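PDB 5M41: nigritoxine from Vibrio nigripulchritudo, which acts as a bacterial toxin against crustaceans and insects. Local coordinates for residues Leu458-Gly462 and Gln496-Glu501; Pro490-Val494 and Asn561-Leu566; Lys507-Lys513 and Glu524-Ser530; His556-Asn562 and Ile573-Asn578. All blocks are in the same frame, centred on the assembly; numbering follows the deposited sequence.

Contact 1: residues Leu458-Gly462 and Gln496-Glu501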
loop_
_atom_site.group_PDB
_atom_site.type_symbol
_atom_site.label_atom_id
_atom_site.label_comp_id
_atom_site.label_asym_id
_atom_site.label_seq_id
_atom_site.Cartn_x
_atom_site.Cartn_y
_atom_site.Cartn_z
ATOM N N LEU A 458 17.118 -18.087 0.102
ATOM C CA LEU A 458 17.922 -18.593 -1.015
ATOM C C LEU A 458 19.411 -18.649 -0.632
ATOM O O LEU A 458 20.193 -17.757 -0.986
ATOM C CB LEU A 458 17.710 -17.738 -2.280
ATOM C CG LEU A 458 16.290 -17.271 -2.656
ATOM C CD1 LEU A 458 16.329 -16.223 -3.756
ATOM C CD2 LEU A 458 15.367 -18.419 -3.044
ATOM N N SER A 459 19.792 -19.697 0.098
ATOM C CA SER A 459 21.176 -19.857 0.571
ATOM C C SER A 459 21.641 -21.318 0.714
ATOM O O SER A 459 22.729 -21.577 1.238
ATOM C CB SER A 459 21.384 -19.096 1.888
ATOM O OG SER A 459 20.420 -19.481 2.853
ATOM N N GLY A 460 20.831 -22.263 0.236
ATOM C CA GLY A 460 21.171 -23.687 0.314
ATOM C C GLY A 460 21.369 -24.405 -1.015
ATOM O O GLY A 460 21.651 -25.606 -1.026
ATOM N N ARG A 461 21.239 -23.678 -2.128
ATOM C CA ARG A 461 21.320 -24.262 -3.484
ATOM C C ARG A 461 22.751 -24.519 -3.997
ATOM O O ARG A 461 23.696 -23.835 -3.594
ATOM C CB ARG A 461 20.555 -23.395 -4.498
ATOM C CG ARG A 461 21.190 -22.036 -4.782
ATOM C CD ARG A 461 20.800 -21.484 -6.149
ATOM N NE ARG A 461 21.696 -20.408 -6.584
ATOM C CZ ARG A 461 22.697 -20.547 -7.454
ATOM N NH1 ARG A 461 22.948 -21.720 -8.024
ATOM N NH2 ARG A 461 23.447 -19.498 -7.766
ATOM N N GLY A 462 22.890 -25.498 -4.897
ATOM C CA GLY A 462 24.179 -25.850 -5.505
ATOM C C GLY A 462 25.179 -26.432 -4.521
ATOM O O GLY A 462 25.994 -25.695 -3.955
ATOM N N GLN A 496 22.409 -23.447 -13.896
ATOM C CA GLN A 496 22.067 -22.665 -12.738
ATOM C C GLN A 496 20.857 -23.201 -11.984
ATOM O O GLN A 496 19.844 -23.588 -12.586
ATOM C CB GLN A 496 21.838 -21.223 -13.195
ATOM C CG GLN A 496 22.300 -20.197 -12.200
ATOM C CD GLN A 496 23.798 -20.143 -12.031
ATOM O OE1 GLN A 496 24.546 -20.196 -12.994
ATOM N NE2 GLN A 496 24.235 -19.987 -10.802
ATOM N N VAL A 497 20.947 -23.216 -10.656
ATOM C CA VAL A 497 19.842 -23.730 -9.857
ATOM C C VAL A 497 18.815 -22.622 -9.615
ATOM O O VAL A 497 19.046 -21.694 -8.840
ATOM C CB VAL A 497 20.289 -24.363 -8.512
ATOM C CG1 VAL A 497 19.070 -24.776 -7.704
ATOM C CG2 VAL A 497 21.186 -25.575 -8.741
ATOM N N TYR A 498 17.686 -22.731 -10.296
ATOM C CA TYR A 498 16.595 -21.813 -10.112
ATOM C C TYR A 498 15.709 -22.299 -8.968
ATOM O O TYR A 498 15.186 -23.422 -9.004
ATOM C CB TYR A 498 15.796 -21.648 -11.412
ATOM C CG TYR A 498 14.522 -20.867 -11.230
ATOM C CD1 TYR A 498 14.529 -19.614 -10.611
ATOM C CD2 TYR A 498 13.310 -21.382 -11.658
ATOM C CE1 TYR A 498 13.356 -18.901 -10.432
ATOM C CE2 TYR A 498 12.131 -20.682 -11.476
ATOM C CZ TYR A 498 12.160 -19.442 -10.869
ATOM O OH TYR A 498 10.983 -18.760 -10.695
ATOM N N ILE A 499 15.560 -21.455 -7.952
ATOM C CA ILE A 499 14.657 -21.750 -6.838
ATOM C C ILE A 499 13.321 -21.059 -7.050
ATOM O O ILE A 499 13.202 -19.837 -6.917
ATOM C CB ILE A 499 15.253 -21.366 -5.467
ATOM C CG1 ILE A 499 16.617 -22.039 -5.281
ATOM C CG2 ILE A 499 14.293 -21.771 -4.348
ATOM C CD1 ILE A 499 17.522 -21.345 -4.285
ATOM N N ASN A 500 12.327 -21.859 -7.416
ATOM C CA ASN A 500 10.981 -21.378 -7.670
ATOM C C ASN A 500 10.297 -21.244 -6.332
ATOM O O ASN A 500 9.924 -22.248 -5.714
ATOM C CB ASN A 500 10.245 -22.377 -8.566
ATOM C CG ASN A 500 8.942 -21.834 -9.111
ATOM O OD1 ASN A 500 8.158 -21.209 -8.389
ATOM N ND2 ASN A 500 8.692 -22.091 -10.399
ATOM N N GLU A 501 10.161 -20.007 -5.868
ATOM C CA GLU A 501 9.637 -19.750 -4.534
ATOM C C GLU A 501 8.167 -20.167 -4.381
ATOM O O GLU A 501 7.728 -20.501 -3.274
ATOM C CB GLU A 501 9.830 -18.279 -4.152
ATOM C CG GLU A 501 11.259 -17.889 -3.791
ATOM C CD GLU A 501 11.505 -16.390 -3.956
ATOM O OE1 GLU A 501 11.374 -15.896 -5.096
ATOM O OE2 GLU A 501 11.827 -15.696 -2.966
#
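Val497 O is approached from the loop by Arg461, whose CD lies 3.2 Å away and whose NE lies 3.7 Å away, while the imidazole NE2 of His556 supplies a hydrogen bond to the same oxygen. Arg461 thus meets strand 496-500 chiefly with the aliphatic part of its side chain. Its CG sits between the backbone N and the carbonyl carbon (chi1 69°), and from there the chain runs extended to NE, sliding past Val497 in the opposite direction to that residue's own side chain. On the way, Arg461 CB packs 3.7 Å from Ile499 CD1, and Arg461 CD comes 3.8 Å from Val497 CB. The guanidinium ends beside Gln496, its plane turned 71° from the amide of that residue. At the start of the loop, the side chains of Leu458 and Ile499 run past each other in opposite senses, with Leu458 CD2 3.8 Å from Ile499 CG2. The same methyl also reaches the CG methylene of Glu501, whose carboxylate is engaged in a salt bridge with Arg454 of helix 444-457. The loop that follows this helix is therefore laid against an edge strand of the four-stranded sheet, at the surface of the chain. The contact rests mainly on alkyl packing, including the methylenes of a charged residue whose polar end extends beyond the apolar patch.

Contact 2: residues Pro490-Val494 and Asn561-Leu566; sequences PNGNV and NNIGDL
The side-chain amide of Asn493 reads the backbone of Asn562 at both its N-H and its C=O. Asn562 N donates to Asn493 OD1 over 2.9 Å, and Asn493 ND2 returns a nearly straight bond to Asn562 O at 3.0 Å (169°). That acceptor lies in the plane of the Asn493 amide, although the donor stands above the carbonyl plane of Asn562. Beside this pair the amide of Asn491 is stacked on that of Asn562, the two planes 15° apart and the side chains crossing at about a right angle. Leu566 also belongs to the first shell, with its CD2 3.5 Å from Pro490 O.

The second shell fixes the groups just described. Asn562 carries its CG anti to the backbone N (chi1 -177°), which brings OD1 within 2.8 Å of Gly564 N in an Asx turn. Its ND2 donates to Asp565 O at 2.9 Å, and also to a water, 2.7 Å from ND2, that in turn donates to Asn491 O. Further out, Asn493 ND2 has a second acceptor in Tyr511 O of strand 505-515, and Asn493 N is held by Asn489 OD1. An irregular loop is thus joined to the end of strand 560-562 and the turn after it, with the Asn493 amide taking the part of a pairing strand at Asn562; bonds at both ends of these two amides should fix their rotation.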
loop_
_atom_site.group_PDB
_atom_site.type_symbol
_atom_site.label_atom_id
_atom_site.label_comp_id
_atom_site.label_asym_id
_atom_site.label_seq_id
_atom_site.Cartn_x
_atom_site.Cartn_y
_atom_site.Cartn_z
ATOM N N PRO A 490 26.778 -25.861 -27.205
ATOM C CA PRO A 490 28.129 -25.788 -27.777
ATOM C C PRO A 490 29.013 -24.762 -27.073
ATOM O O PRO A 490 30.240 -24.886 -27.129
ATOM C CB PRO A 490 27.885 -25.352 -29.236
ATOM C CG PRO A 490 26.545 -24.692 -29.215
ATOM C CD PRO A 490 25.752 -25.444 -28.181
ATOM N N ASN A 491 28.409 -23.761 -26.421
ATOM C CA ASN A 491 29.226 -22.703 -25.842
ATOM C C ASN A 491 29.705 -23.091 -24.455
ATOM O O ASN A 491 30.577 -22.427 -23.886
ATOM C CB ASN A 491 28.492 -21.339 -25.839
ATOM C CG ASN A 491 28.202 -20.822 -27.241
ATOM O OD1 ASN A 491 27.178 -20.161 -27.476
ATOM N ND2 ASN A 491 29.090 -21.115 -28.181
ATOM N N GLY A 492 29.134 -24.162 -23.909
ATOM C CA GLY A 492 29.480 -24.588 -22.561
ATOM C C GLY A 492 28.926 -23.629 -21.518
ATOM O O GLY A 492 29.606 -23.305 -20.525
ATOM N N ASN A 493 27.686 -23.180 -21.734
ATOM C CA ASN A 493 27.028 -22.301 -20.778
ATOM C C ASN A 493 26.781 -23.045 -19.475
ATOM O O ASN A 493 26.466 -24.245 -19.485
ATOM C CB ASN A 493 25.738 -21.687 -21.359
ATOM C CG ASN A 493 26.025 -20.599 -22.371
ATOM O OD1 ASN A 493 27.010 -19.884 -22.250
ATOM N ND2 ASN A 493 25.179 -20.478 -23.385
ATOM N N VAL A 494 26.997 -22.341 -18.369
ATOM C CA VAL A 494 26.964 -22.925 -17.025
ATOM C C VAL A 494 25.535 -23.075 -16.545
ATOM O O VAL A 494 24.705 -22.151 -16.685
ATOM C CB VAL A 494 27.773 -22.065 -16.025
ATOM C CG1 VAL A 494 27.702 -22.641 -14.618
ATOM C CG2 VAL A 494 29.226 -21.943 -16.483
ATOM N N ASN A 561 26.157 -15.509 -20.087
ATOM C CA ASN A 561 26.177 -16.657 -20.984
ATOM C C ASN A 561 26.679 -16.191 -22.321
ATOM O O ASN A 561 26.551 -15.005 -22.652
ATOM C CB ASN A 561 24.779 -17.234 -21.178
ATOM C CG ASN A 561 24.228 -17.831 -19.917
ATOM O OD1 ASN A 561 23.388 -17.215 -19.231
ATOM N ND2 ASN A 561 24.718 -19.006 -19.570
ATOM N N ASN A 562 27.240 -17.126 -23.087
ATOM C CA ASN A 562 27.612 -16.871 -24.462
ATOM C C ASN A 562 26.401 -17.240 -25.313
ATOM O O ASN A 562 26.029 -18.410 -25.408
ATOM C CB ASN A 562 28.848 -17.696 -24.834
ATOM C CG ASN A 562 29.354 -17.421 -26.242
ATOM O OD1 ASN A 562 28.854 -16.549 -26.974
ATOM N ND2 ASN A 562 30.370 -18.167 -26.627
ATOM N N ILE A 563 25.755 -16.227 -25.876
ATOM C CA ILE A 563 24.618 -16.449 -26.768
ATOM C C ILE A 563 25.099 -16.383 -28.223
ATOM O O ILE A 563 24.300 -16.451 -29.161
ATOM C CB ILE A 563 23.467 -15.439 -26.507
ATOM C CG1 ILE A 563 23.973 -13.981 -26.645
ATOM C CG2 ILE A 563 22.812 -15.720 -25.151
ATOM C CD1 ILE A 563 22.890 -12.920 -26.766
ATOM N N GLY A 564 26.408 -16.243 -28.404
ATOM C CA GLY A 564 27.001 -16.241 -29.745
ATOM C C GLY A 564 27.606 -17.592 -30.100
ATOM O O GLY A 564 26.960 -18.639 -29.944
ATOM N N ASP A 565 28.858 -17.573 -30.555
ATOM C CA ASP A 565 29.547 -18.792 -31.033
ATOM C C ASP A 565 30.813 -19.117 -30.262
ATOM O O ASP A 565 31.208 -18.361 -29.372
ATOM C CB ASP A 565 29.892 -18.629 -32.500
ATOM C CG ASP A 565 28.670 -18.595 -33.364
ATOM O OD1 ASP A 565 27.680 -19.270 -32.999
ATOM O OD2 ASP A 565 28.690 -17.888 -34.393
ATOM N N LEU A 566 31.451 -20.240 -30.609
ATOM C CA LEU A 566 32.700 -20.651 -29.964
ATOM C C LEU A 566 33.676 -21.368 -30.915
ATOM O O LEU A 566 33.322 -22.349 -31.566
ATOM C CB LEU A 566 32.411 -21.519 -28.732
ATOM C CG LEU A 566 33.632 -21.959 -27.911
ATOM C CD1 LEU A 566 34.214 -20.800 -27.115
ATOM C CD2 LEU A 566 33.244 -23.105 -26.985
HETATM O O HOH W 1 31.439 -19.936 -24.833
#

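Contact 3: residues Lys507-Lys513 and Glu524-Ser530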
loop_
_atom_site.group_PDB
_atom_site.type_symbol
_atom_site.label_atom_id
_atom_site.label_comp_id
_atom_site.label_asym_id
_atom_site.label_seq_id
_atom_site.Cartn_x
_atom_site.Cartn_y
_atom_site.Cartn_z
ATOM N N LYS A 507 14.822 -25.983 -10.035
ATOM C CA LYS A 507 15.018 -26.358 -11.436
ATOM C C LYS A 507 16.436 -26.011 -11.868
ATOM O O LYS A 507 16.983 -24.966 -11.476
ATOM C CB LYS A 507 14.027 -25.628 -12.353
ATOM C CG LYS A 507 12.555 -25.891 -12.086
ATOM C CD LYS A 507 11.721 -25.384 -13.250
ATOM C CE LYS A 507 10.240 -25.310 -12.898
ATOM N NZ LYS A 507 9.463 -24.771 -14.054
ATOM N N ASN A 508 17.015 -26.882 -12.689
ATOM C CA ASN A 508 18.324 -26.647 -13.284
ATOM C C ASN A 508 18.175 -26.049 -14.668
ATOM O O ASN A 508 17.611 -26.685 -15.574
ATOM C CB ASN A 508 19.135 -27.942 -13.365
ATOM C CG ASN A 508 19.477 -28.496 -12.004
ATOM O OD1 ASN A 508 19.976 -27.786 -11.132
ATOM N ND2 ASN A 508 19.213 -29.771 -11.813
ATOM N N ILE A 509 18.704 -24.832 -14.823
ATOM C CA ILE A 509 18.538 -24.039 -16.026
ATOM C C ILE A 509 19.859 -23.821 -16.737
ATOM O O ILE A 509 20.867 -23.494 -16.114
ATOM C CB ILE A 509 17.920 -22.658 -15.677
ATOM C CG1 ILE A 509 16.692 -22.838 -14.762
ATOM C CG2 ILE A 509 17.579 -21.875 -16.939
ATOM C CD1 ILE A 509 15.556 -23.654 -15.362
ATOM N N THR A 510 19.842 -23.992 -18.050
ATOM C CA THR A 510 21.017 -23.751 -18.869
ATOM C C THR A 510 20.556 -22.959 -20.054
ATOM O O THR A 510 19.471 -23.228 -20.595
ATOM C CB THR A 510 21.638 -25.088 -19.362
ATOM O OG1 THR A 510 22.065 -25.827 -18.222
ATOM C CG2 THR A 510 22.843 -24.862 -20.299
ATOM N N TYR A 511 21.362 -21.980 -20.461
ATOM C CA TYR A 511 21.097 -21.266 -21.693
ATOM C C TYR A 511 21.617 -22.068 -22.896
ATOM O O TYR A 511 22.808 -22.035 -23.215
ATOM C CB TYR A 511 21.751 -19.882 -21.656
ATOM C CG TYR A 511 20.924 -18.777 -22.224
ATOM C CD1 TYR A 511 21.098 -17.470 -21.767
ATOM C CD2 TYR A 511 19.954 -19.017 -23.196
ATOM C CE1 TYR A 511 20.345 -16.424 -22.267
ATOM C CE2 TYR A 511 19.182 -17.971 -23.706
ATOM C CZ TYR A 511 19.396 -16.678 -23.229
ATOM O OH TYR A 511 18.667 -15.618 -23.693
ATOM N N ARG A 512 20.708 -22.751 -23.586
ATOM C CA ARG A 512 21.090 -23.729 -24.608
ATOM C C ARG A 512 20.782 -23.269 -26.023
ATOM O O ARG A 512 19.887 -22.441 -26.222
ATOM C CB ARG A 512 20.333 -25.026 -24.379
ATOM C CG ARG A 512 20.709 -25.757 -23.122
ATOM C CD ARG A 512 19.657 -26.815 -22.868
ATOM N NE ARG A 512 19.950 -28.066 -23.548
ATOM C CZ ARG A 512 19.197 -28.641 -24.487
ATOM N NH1 ARG A 512 18.071 -28.088 -24.919
ATOM N NH2 ARG A 512 19.578 -29.799 -24.995
ATOM N N LYS A 513 21.495 -23.831 -27.005
ATOM C CA LYS A 513 21.264 -23.461 -28.397
ATOM C C LYS A 513 20.436 -24.526 -29.093
ATOM O O LYS A 513 20.917 -25.636 -29.337
ATOM C CB LYS A 513 22.578 -23.173 -29.140
ATOM C CG LYS A 513 22.433 -22.056 -30.174
ATOM C CD LYS A 513 23.763 -21.609 -30.763
ATOM C CE LYS A 513 24.506 -20.621 -29.874
ATOM N NZ LYS A 513 24.183 -19.201 -30.187
ATOM N N GLU A 524 18.787 -20.996 -32.167
ATOM C CA GLU A 524 18.566 -19.843 -31.308
ATOM C C GLU A 524 18.863 -20.272 -29.882
ATOM O O GLU A 524 18.916 -21.475 -29.589
ATOM C CB GLU A 524 17.117 -19.375 -31.416
ATOM C CG GLU A 524 16.149 -20.292 -30.678
ATOM C CD GLU A 524 14.699 -20.077 -31.045
ATOM O OE1 GLU A 524 14.402 -19.130 -31.796
ATOM O OE2 GLU A 524 13.851 -20.867 -30.577
ATOM N N ASN A 525 19.041 -19.291 -28.998
ATOM C CA ASN A 525 19.330 -19.546 -27.582
ATOM C C ASN A 525 18.046 -19.594 -26.765
ATOM O O ASN A 525 17.120 -18.822 -27.013
ATOM C CB ASN A 525 20.295 -18.491 -27.025
ATOM C CG ASN A 525 21.607 -18.435 -27.796
ATOM O OD1 ASN A 525 22.456 -19.312 -27.664
ATOM N ND2 ASN A 525 21.775 -17.404 -28.609
ATOM N N ARG A 526 17.985 -20.518 -25.809
ATOM C CA ARG A 526 16.826 -20.641 -24.949
ATOM C C ARG A 526 17.229 -21.119 -23.590
ATOM O O ARG A 526 18.023 -22.064 -23.486
ATOM C CB ARG A 526 15.802 -21.601 -25.540
ATOM C CG ARG A 526 14.730 -20.919 -26.364
ATOM C CD ARG A 526 13.567 -21.865 -26.567
ATOM N NE ARG A 526 12.353 -21.146 -26.935
ATOM C CZ ARG A 526 11.698 -21.310 -28.081
ATOM N NH1 ARG A 526 12.130 -22.185 -28.985
ATOM N NH2 ARG A 526 10.600 -20.601 -28.317
ATOM N N LEU A 527 16.681 -20.470 -22.554
ATOM C CA LEU A 527 16.838 -20.946 -21.188
ATOM C C LEU A 527 15.930 -22.169 -21.001
ATOM O O LEU A 527 14.713 -22.102 -21.229
ATOM C CB LEU A 527 16.478 -19.860 -20.177
ATOM C CG LEU A 527 17.501 -18.722 -20.025
ATOM C CD1 LEU A 527 16.890 -17.500 -19.335
ATOM C CD2 LEU A 527 18.776 -19.195 -19.321
ATOM N N GLN A 528 16.514 -23.291 -20.593
ATOM C CA GLN A 528 15.732 -24.519 -20.510
ATOM C C GLN A 528 16.040 -25.240 -19.231
ATOM O O GLN A 528 17.147 -25.147 -18.703
ATOM C CB GLN A 528 15.997 -25.408 -21.725
ATOM C CG GLN A 528 15.339 -24.910 -23.001
ATOM C CD GLN A 528 15.478 -25.879 -24.171
ATOM O OE1 GLN A 528 16.580 -26.289 -24.525
ATOM N NE2 GLN A 528 14.358 -26.214 -24.796
ATOM N N GLU A 529 15.039 -25.930 -18.708
ATOM C CA GLU A 529 15.260 -26.782 -17.560
ATOM C C GLU A 529 15.451 -28.245 -18.030
ATOM O O GLU A 529 14.755 -28.709 -18.938
ATOM C CB GLU A 529 14.109 -26.665 -16.559
ATOM C CG GLU A 529 12.851 -27.405 -16.973
ATOM C CD GLU A 529 12.005 -27.894 -15.805
ATOM O OE1 GLU A 529 12.549 -28.409 -14.798
ATOM O OE2 GLU A 529 10.769 -27.770 -15.914
ATOM N N SER A 530 16.383 -28.952 -17.395
ATOM C CA SER A 530 16.614 -30.374 -17.673
ATOM C C SER A 530 15.839 -31.244 -16.689
ATOM O O SER A 530 15.620 -30.848 -15.542
ATOM C CB SER A 530 18.104 -30.709 -17.604
ATOM O OG SER A 530 18.601 -30.444 -16.301
HETATM O O HOH W 2 23.742 -21.105 -25.740
#
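Tyr511 meets the facing strand from its first side-chain carbon onward. Its CB lies 3.8 Å from Leu527 CD2, and its CG is closer to that same methyl, at 3.6 Å. The ring then spreads beneath Leu527, whose CG sits 3.9 Å from the ring centroid and only 6° off the normal, a CH-pi contact over one face. Along the CD2 side the ring runs beside the backbone of Arg526, with Arg526 N in the ring plane at its edge, and Tyr511 CE2 comes 3.5 Å from Asn525 CB. The OH at the tip bonds Arg553 of helix 546-555.

On the same face, Lys513 bends at chi3 (-82°) and at chi4, which brings NZ alongside Asn525 OD1, 3.1 Å away. A water links Asn525 OD1 to Tyr511 O. Antiparallel backbone bonds join Thr510 with Gln528 and Arg512 with Arg526 in both directions. Lys507 and Glu529 form a long salt bridge, each having a further ionic partner, Glu548 and Arg541 respectively. Apolar side chains under helix 546-555 thus pack one part of this face, while toward the hairpin turn Lys513 NZ bonds the Ile563 and Gly564 carbonyls and Asn525 ND2 that of Ile563, tying the hairpin to that loop by polar bonds.

Contact 4: residues His556-Asn562 and Ile573-Asn578; sequences HKDDFNN and IIAVNN
His556 O takes two hydrogen bonds from opposite faces of its carbonyl plane: Asn577 ND2 at 3.0 Å across the contact, and Asp559 N, which closes a type I turn. His556 NE2 donates to Val497 O of strand 496-500. Asn578 N makes a weak bond to Lys557 O, and Asp559 O receives Asn577 N over 2.9 Å, almost in line with its C=O bond. Asn561 and Ala575 then satisfy each other's backbone N and O. Beyond the last bridge, Asn562 OD1 accepts from Ile573 N at 2.9 Å, the donor lying well above its carbonyl plane, as well as from Gly564 N.

On the face bearing Phe560, Val576 CB lies 3.8 Å from the ring centroid, offset toward the rim, and Phe560 CB touches Ile574 CG2. Thr701 and Asn704 of helix 688-704 also touch the Phe560 side chain. The pattern is that of an antiparallel beta hairpin, here forming one edge of the six-stranded sheet, entered from helix 546-555 through a tight turn.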
loop_
_atom_site.group_PDB
_atom_site.type_symbol
_atom_site.label_atom_id
_atom_site.label_comp_id
_atom_site.label_asym_id
_atom_site.label_seq_id
_atom_site.Cartn_x
_atom_site.Cartn_y
_atom_site.Cartn_z
ATOM N N HIS A 556 19.044 -14.739 -10.931
ATOM C CA HIS A 556 20.406 -14.926 -11.459
ATOM C C HIS A 556 20.884 -13.797 -12.333
ATOM O O HIS A 556 21.605 -14.000 -13.345
ATOM C CB HIS A 556 20.493 -16.279 -12.137
ATOM C CG HIS A 556 20.327 -17.409 -11.170
ATOM N ND1 HIS A 556 21.356 -17.900 -10.469
ATOM C CD2 HIS A 556 19.188 -18.068 -10.719
ATOM C CE1 HIS A 556 20.905 -18.869 -9.631
ATOM N NE2 HIS A 556 19.582 -18.969 -9.792
ATOM N N LYS A 557 20.531 -12.581 -11.908
ATOM C CA LYS A 557 20.755 -11.368 -12.726
ATOM C C LYS A 557 22.212 -11.061 -13.040
ATOM O O LYS A 557 22.487 -10.397 -14.027
ATOM C CB LYS A 557 20.092 -10.134 -12.087
ATOM C CG LYS A 557 20.611 -9.793 -10.698
ATOM C CD LYS A 557 20.074 -8.421 -10.309
ATOM C CE LYS A 557 20.697 -7.928 -9.017
ATOM N NZ LYS A 557 20.202 -6.548 -8.726
ATOM N N ASP A 558 23.134 -11.557 -12.212
ATOM C CA ASP A 558 24.572 -11.289 -12.371
ATOM C C ASP A 558 25.333 -12.236 -13.303
ATOM O O ASP A 558 26.477 -11.959 -13.650
ATOM C CB ASP A 558 25.260 -11.296 -10.998
ATOM C CG ASP A 558 24.640 -10.304 -10.027
ATOM O OD1 ASP A 558 24.465 -9.125 -10.407
ATOM O OD2 ASP A 558 24.328 -10.702 -8.880
ATOM N N ASP A 559 24.729 -13.355 -13.696
ATOM C CA ASP A 559 25.452 -14.362 -14.493
ATOM C C ASP A 559 25.388 -14.083 -15.984
ATOM O O ASP A 559 24.362 -13.613 -16.495
ATOM C CB ASP A 559 24.921 -15.777 -14.243
ATOM C CG ASP A 559 24.871 -16.152 -12.756
ATOM O OD1 ASP A 559 25.869 -15.959 -12.025
ATOM O OD2 ASP A 559 23.815 -16.661 -12.322
ATOM N N PHE A 560 26.478 -14.419 -16.674
ATOM C CA PHE A 560 26.617 -14.212 -18.118
ATOM C C PHE A 560 26.615 -15.543 -18.838
ATOM O O PHE A 560 26.998 -16.577 -18.268
ATOM C CB PHE A 560 27.920 -13.474 -18.441
ATOM C CG PHE A 560 27.932 -12.034 -18.017
ATOM C CD1 PHE A 560 27.778 -11.014 -18.970
ATOM C CD2 PHE A 560 28.139 -11.681 -16.684
ATOM C CE1 PHE A 560 27.804 -9.676 -18.599
ATOM C CE2 PHE A 560 28.180 -10.346 -16.303
ATOM C CZ PHE A 560 27.999 -9.344 -17.259
ATOM N N ASN A 561 26.157 -15.509 -20.087
ATOM C CA ASN A 561 26.177 -16.657 -20.984
ATOM C C ASN A 561 26.679 -16.191 -22.321
ATOM O O ASN A 561 26.551 -15.005 -22.652
ATOM C CB ASN A 561 24.779 -17.234 -21.178
ATOM C CG ASN A 561 24.228 -17.831 -19.917
ATOM O OD1 ASN A 561 23.388 -17.215 -19.231
ATOM N ND2 ASN A 561 24.718 -19.006 -19.570
ATOM N N ASN A 562 27.240 -17.126 -23.087
ATOM C CA ASN A 562 27.612 -16.871 -24.462
ATOM C C ASN A 562 26.401 -17.240 -25.313
ATOM O O ASN A 562 26.029 -18.410 -25.408
ATOM C CB ASN A 562 28.848 -17.696 -24.834
ATOM C CG ASN A 562 29.354 -17.421 -26.242
ATOM O OD1 ASN A 562 28.854 -16.549 -26.974
ATOM N ND2 ASN A 562 30.370 -18.167 -26.627
ATOM N N ILE A 573 29.482 -13.843 -27.936
ATOM C CA ILE A 573 28.574 -12.741 -27.584
ATOM C C ILE A 573 28.123 -13.000 -26.145
ATOM O O ILE A 573 27.343 -13.932 -25.888
ATOM C CB ILE A 573 27.347 -12.654 -28.528
ATOM C CG1 ILE A 573 27.784 -12.410 -29.983
ATOM C CG2 ILE A 573 26.406 -11.536 -28.076
ATOM C CD1 ILE A 573 26.670 -12.528 -31.015
ATOM N N ILE A 574 28.645 -12.200 -25.208
ATOM C CA ILE A 574 28.535 -12.521 -23.777
ATOM C C ILE A 574 27.523 -11.562 -23.131
ATOM O O ILE A 574 27.719 -10.323 -23.130
ATOM C CB ILE A 574 29.904 -12.428 -23.048
ATOM C CG1 ILE A 574 31.060 -13.020 -23.896
ATOM C CG2 ILE A 574 29.835 -13.059 -21.659
ATOM C CD1 ILE A 574 31.011 -14.529 -24.089
ATOM N N ALA A 575 26.438 -12.129 -22.610
ATOM C CA ALA A 575 25.264 -11.347 -22.189
ATOM C C ALA A 575 24.813 -11.698 -20.784
ATOM O O ALA A 575 24.700 -12.884 -20.429
ATOM C CB ALA A 575 24.110 -11.563 -23.166
ATOM N N VAL A 576 24.521 -10.666 -19.998
ATOM C CA VAL A 576 24.096 -10.867 -18.626
ATOM C C VAL A 576 22.608 -11.311 -18.594
ATOM O O VAL A 576 21.865 -11.043 -19.546
ATOM C CB VAL A 576 24.386 -9.601 -17.766
ATOM C CG1 VAL A 576 23.350 -8.508 -18.006
ATOM C CG2 VAL A 576 24.427 -9.963 -16.287
ATOM N N ASN A 577 22.194 -12.038 -17.547
ATOM C CA ASN A 577 20.810 -12.491 -17.433
ATOM C C ASN A 577 19.806 -11.386 -17.114
ATOM O O ASN A 577 18.627 -11.494 -17.509
ATOM C CB ASN A 577 20.662 -13.553 -16.358
ATOM C CG ASN A 577 21.255 -14.882 -16.758
ATOM O OD1 ASN A 577 21.454 -15.162 -17.939
ATOM N ND2 ASN A 577 21.526 -15.719 -15.763
ATOM N N ASN A 578 20.254 -10.350 -16.387
ATOM C CA ASN A 578 19.354 -9.258 -15.917
ATOM C C ASN A 578 18.302 -8.903 -16.958
ATOM O O ASN A 578 18.653 -8.556 -18.095
ATOM C CB ASN A 578 20.148 -7.999 -15.589
ATOM C CG ASN A 578 19.339 -6.999 -14.758
ATOM O OD1 ASN A 578 18.197 -6.634 -15.105
ATOM N ND2 ASN A 578 19.920 -6.570 -13.643
#

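Overall arrangement
All four contacts lie in the C-terminal part of the chain. Contact 1 is a surface contact dominated by alkyl packing, whereas contacts 2, 3 and 4 are partly buried and held by hydrogen bonds, most numerous in contacts 3 and 4. Contacts 1 and 3 serve the same four-stranded sheet, where strands 496-500 and 505-515 are neighbours. Contacts 2 and 4 share Asn561 and Asn562 of strand 560-562, at the edge of the six-stranded sheet. Regular backbone pairing characterises contacts 3 and 4, while contact 2 relies on asparagine side chains. Contact 3 is nested in the chain loop closed by contact 2, whose residues 561-566 link the two sheets.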